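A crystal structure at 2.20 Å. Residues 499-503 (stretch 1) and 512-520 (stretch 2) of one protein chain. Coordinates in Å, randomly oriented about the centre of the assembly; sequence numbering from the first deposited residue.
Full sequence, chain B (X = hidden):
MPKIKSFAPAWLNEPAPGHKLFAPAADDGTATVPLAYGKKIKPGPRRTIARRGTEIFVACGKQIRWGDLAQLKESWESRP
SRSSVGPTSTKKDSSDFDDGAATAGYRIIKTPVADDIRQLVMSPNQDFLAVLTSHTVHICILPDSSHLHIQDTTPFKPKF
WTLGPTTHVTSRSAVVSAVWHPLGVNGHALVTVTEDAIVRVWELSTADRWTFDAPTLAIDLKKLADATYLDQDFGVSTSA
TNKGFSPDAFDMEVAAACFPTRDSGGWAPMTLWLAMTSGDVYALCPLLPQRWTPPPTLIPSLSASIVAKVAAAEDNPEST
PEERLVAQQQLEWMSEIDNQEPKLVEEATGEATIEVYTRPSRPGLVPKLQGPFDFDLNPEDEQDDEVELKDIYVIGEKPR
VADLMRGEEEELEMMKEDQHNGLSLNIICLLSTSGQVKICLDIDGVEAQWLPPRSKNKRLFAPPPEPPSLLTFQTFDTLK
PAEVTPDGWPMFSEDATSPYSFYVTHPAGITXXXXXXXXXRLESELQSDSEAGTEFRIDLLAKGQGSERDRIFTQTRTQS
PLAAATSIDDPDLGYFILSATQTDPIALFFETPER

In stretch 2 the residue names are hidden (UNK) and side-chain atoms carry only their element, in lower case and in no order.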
# COMPACT_ATOMS: atom_id res chain seq x y z
N PRO B 499 10.43 -11.96 11.70
CA PRO B 499 9.32 -11.25 11.06
C PRO B 499 8.18 -10.97 12.03
O PRO B 499 7.37 -10.07 11.81
CB PRO B 499 8.86 -12.21 9.96
CG PRO B 499 9.90 -13.28 9.87
CD PRO B 499 10.55 -13.34 11.21
N TYR B 500 8.11 -11.76 13.11
CA TYR B 500 6.99 -11.69 14.04
C TYR B 500 7.23 -10.66 15.14
O TYR B 500 6.43 -10.53 16.06
CB TYR B 500 6.72 -13.07 14.64
CG TYR B 500 6.24 -14.04 13.58
CD1 TYR B 500 4.93 -14.00 13.12
CD2 TYR B 500 7.10 -14.98 13.03
CE1 TYR B 500 4.49 -14.87 12.15
CE2 TYR B 500 6.66 -15.86 12.05
CZ TYR B 500 5.36 -15.80 11.62
OH TYR B 500 4.92 -16.67 10.64
N SER B 501 8.34 -9.94 15.02
CA SER B 501 8.56 -8.74 15.83
C SER B 501 8.66 -7.54 14.89
O SER B 501 9.06 -7.68 13.74
CB SER B 501 9.83 -8.88 16.67
OG SER B 501 9.67 -9.88 17.66
N PHE B 502 8.28 -6.37 15.39
CA PHE B 502 8.33 -5.15 14.59
C PHE B 502 8.22 -3.92 15.48
O PHE B 502 7.95 -4.04 16.68
CB PHE B 502 7.22 -5.15 13.53
CG PHE B 502 5.85 -5.43 14.08
CD1 PHE B 502 5.42 -6.74 14.25
CD2 PHE B 502 4.99 -4.40 14.41
CE1 PHE B 502 4.16 -7.00 14.75
CE2 PHE B 502 3.73 -4.66 14.90
CZ PHE B 502 3.31 -5.96 15.08
N TYR B 503 8.45 -2.75 14.89
CA TYR B 503 8.47 -1.50 15.64
C TYR B 503 7.43 -0.51 15.17
O TYR B 503 6.99 -0.54 14.02
CB TYR B 503 9.86 -0.87 15.56
CG TYR B 503 10.94 -1.81 16.01
CD1 TYR B 503 11.28 -1.91 17.35
CD2 TYR B 503 11.64 -2.59 15.10
CE1 TYR B 503 12.26 -2.76 17.78
CE2 TYR B 503 12.63 -3.46 15.52
CZ TYR B 503 12.94 -3.54 16.86
OH TYR B 503 13.93 -4.39 17.29
N UNK B 512 8.49 -1.35 20.69
CA UNK B 512 8.77 -2.71 20.22
C UNK B 512 7.55 -3.60 20.43
O UNK B 512 6.90 -3.53 21.46
c UNK B 512 10.65 -7.48 20.26
o UNK B 512 10.87 -8.82 20.02
c UNK B 512 9.98 -3.29 20.97
c UNK B 512 11.12 -6.55 19.36
c UNK B 512 9.75 -5.73 21.61
c UNK B 512 10.21 -4.77 20.72
c UNK B 512 10.90 -5.20 19.59
c UNK B 512 9.96 -7.08 21.38
N UNK B 513 7.24 -4.42 19.43
CA UNK B 513 6.10 -5.32 19.49
C UNK B 513 6.53 -6.70 19.02
O UNK B 513 7.32 -6.82 18.08
c UNK B 513 4.93 -4.83 18.60
c UNK B 513 3.78 -5.84 18.62
c UNK B 513 4.43 -3.46 19.08
c UNK B 513 3.51 -2.76 18.09
N UNK B 514 6.01 -7.75 19.66
CA UNK B 514 6.27 -9.11 19.22
C UNK B 514 5.06 -10.02 19.37
O UNK B 514 4.35 -9.97 20.37
o UNK B 514 7.55 -11.09 19.68
c UNK B 514 7.43 -9.71 20.00
N UNK B 515 4.85 -10.87 18.36
CA UNK B 515 3.73 -11.80 18.35
C UNK B 515 4.15 -13.21 18.75
O UNK B 515 3.32 -14.12 18.78
c UNK B 515 2.80 -10.44 16.36
c UNK B 515 2.11 -10.58 15.01
c UNK B 515 3.09 -11.82 16.95
c UNK B 515 1.98 -9.60 17.31
N UNK B 516 5.43 -13.38 19.06
CA UNK B 516 5.92 -14.65 19.59
C UNK B 516 5.90 -14.60 21.11
O UNK B 516 6.01 -13.52 21.70
c UNK B 516 7.43 -14.95 17.59
c UNK B 516 7.35 -14.96 19.11
o UNK B 516 8.26 -13.98 19.64
N UNK B 517 5.76 -15.76 21.77
CA UNK B 517 5.61 -17.09 21.18
C UNK B 517 4.17 -17.43 20.80
O UNK B 517 3.90 -18.57 20.41
c UNK B 517 5.92 -15.84 23.24
c UNK B 517 5.76 -17.31 23.54
c UNK B 517 6.11 -18.02 22.29
N UNK B 518 3.27 -16.46 20.92
CA UNK B 518 1.85 -16.73 20.71
C UNK B 518 1.54 -17.31 19.33
O UNK B 518 0.67 -18.18 19.21
c UNK B 518 -2.22 -15.53 19.07
c UNK B 518 -0.85 -15.19 19.12
c UNK B 518 -1.42 -16.13 21.07
c UNK B 518 -0.36 -15.59 20.41
c UNK B 518 -2.40 -14.68 16.87
c UNK B 518 -3.00 -15.27 17.95
c UNK B 518 1.03 -15.45 20.91
c UNK B 518 -0.26 -14.59 18.00
c UNK B 518 -1.04 -14.34 16.89
n UNK B 518 -2.54 -16.10 20.27
N UNK B 519 2.23 -16.83 18.30
CA UNK B 519 1.99 -17.32 16.94
C UNK B 519 2.45 -18.77 16.81
O UNK B 519 1.87 -19.55 16.05
c UNK B 519 4.20 -16.36 16.14
c UNK B 519 2.70 -16.46 15.87
c UNK B 519 2.07 -15.08 15.78
N UNK B 520 3.49 -19.12 17.55
CA UNK B 520 4.00 -20.49 17.55
C UNK B 520 3.04 -21.45 18.26
O UNK B 520 2.92 -22.60 17.86
c UNK B 520 7.55 -19.13 15.43
c UNK B 520 8.39 -18.29 16.13
c UNK B 520 6.58 -19.85 16.10
c UNK B 520 8.26 -18.18 17.50
c UNK B 520 5.38 -20.54 18.21
c UNK B 520 6.44 -19.75 17.48
c UNK B 520 7.29 -18.90 18.17

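Position 512 has one carbon leading to a six-carbon ring that bears one oxygen. The ring lies on the same sheet face as the side chains of Ser-501 and Tyr-503. This is Tyr-512. Its OH makes a hydrogen bond of 2.9 Å with OG of Ser-501, and either hydroxyl could be the donor. Its CD1 lies 3.3 Å from CE1 of Tyr-503, and the two rings meet obliquely, their planes at 56°.

Position 513 has four carbons, forked at the first, with one arm two carbons long. They pack on the Phe-502 ring. That is Ile-513. Its CB sits over the Phe-502 ring, 4.1 Å from the ring centroid, and its CG2 is 3.6 Å from CZ of Phe-502. The backbones pair here: N of Phe-502 donates to O of Ile-513 at 2.9 Å, and N of Ile-513 donates to O of Phe-502 at 2.9 Å.

Position 514 has one carbon and one oxygen, with no branch. The oxygen lies near OG of Ser-501. It is Ser-514. Its OG donates a weak hydrogen bond to that OG of Ser-501, 3.2 Å away.

Position 515 has four carbons, forked at the second, beside the edge of the Phe-502 ring. This is Leu-515. Its CG lies 4.0 Å from CE1 of Phe-502. Its N donates to O of Tyr-500 at 2.8 Å, which carries the backbone pairing one step past the strand.

Position 516 has one carbon carrying one oxygen and one carbon. The carbon arm faces Tyr-500. This is Thr-516, with CG2 3.6 Å from CB of Tyr-500. Its OG1 donates to OG of Ser-514 at 3.0 Å.

Position 517 has three carbons closing a ring onto the backbone N and does not touch stretch 1. It is Pro-517. A cis peptide bond precedes it. It occupies the N-cap position, right before the helix.

Position 518 has one carbon, then fused five- and six-membered rings holding eight carbons and one nitrogen, out of reach of stretch 1. Trp-518 is buried.

Position 519 has one carbon carrying two more, one of them over a face of the Tyr-500 ring. It is Val-519. Its CG2 is 3.9 Å from CD1 of Tyr-500.

Position 520 has one carbon and a plain six-carbon ring, with no close contact to stretch 1. It is Phe-520.

The contact is an antiparallel strand pair. Backbone hydrogen bonds fix the register. One face adds linked hydroxyls and the tyrosine pair; the other packs Phe-502 against Ile-513. Beyond the strand, the turn into the helix brings Val-519 over Tyr-500.

Stretch 2, residues 512-520: YISLTPWVF
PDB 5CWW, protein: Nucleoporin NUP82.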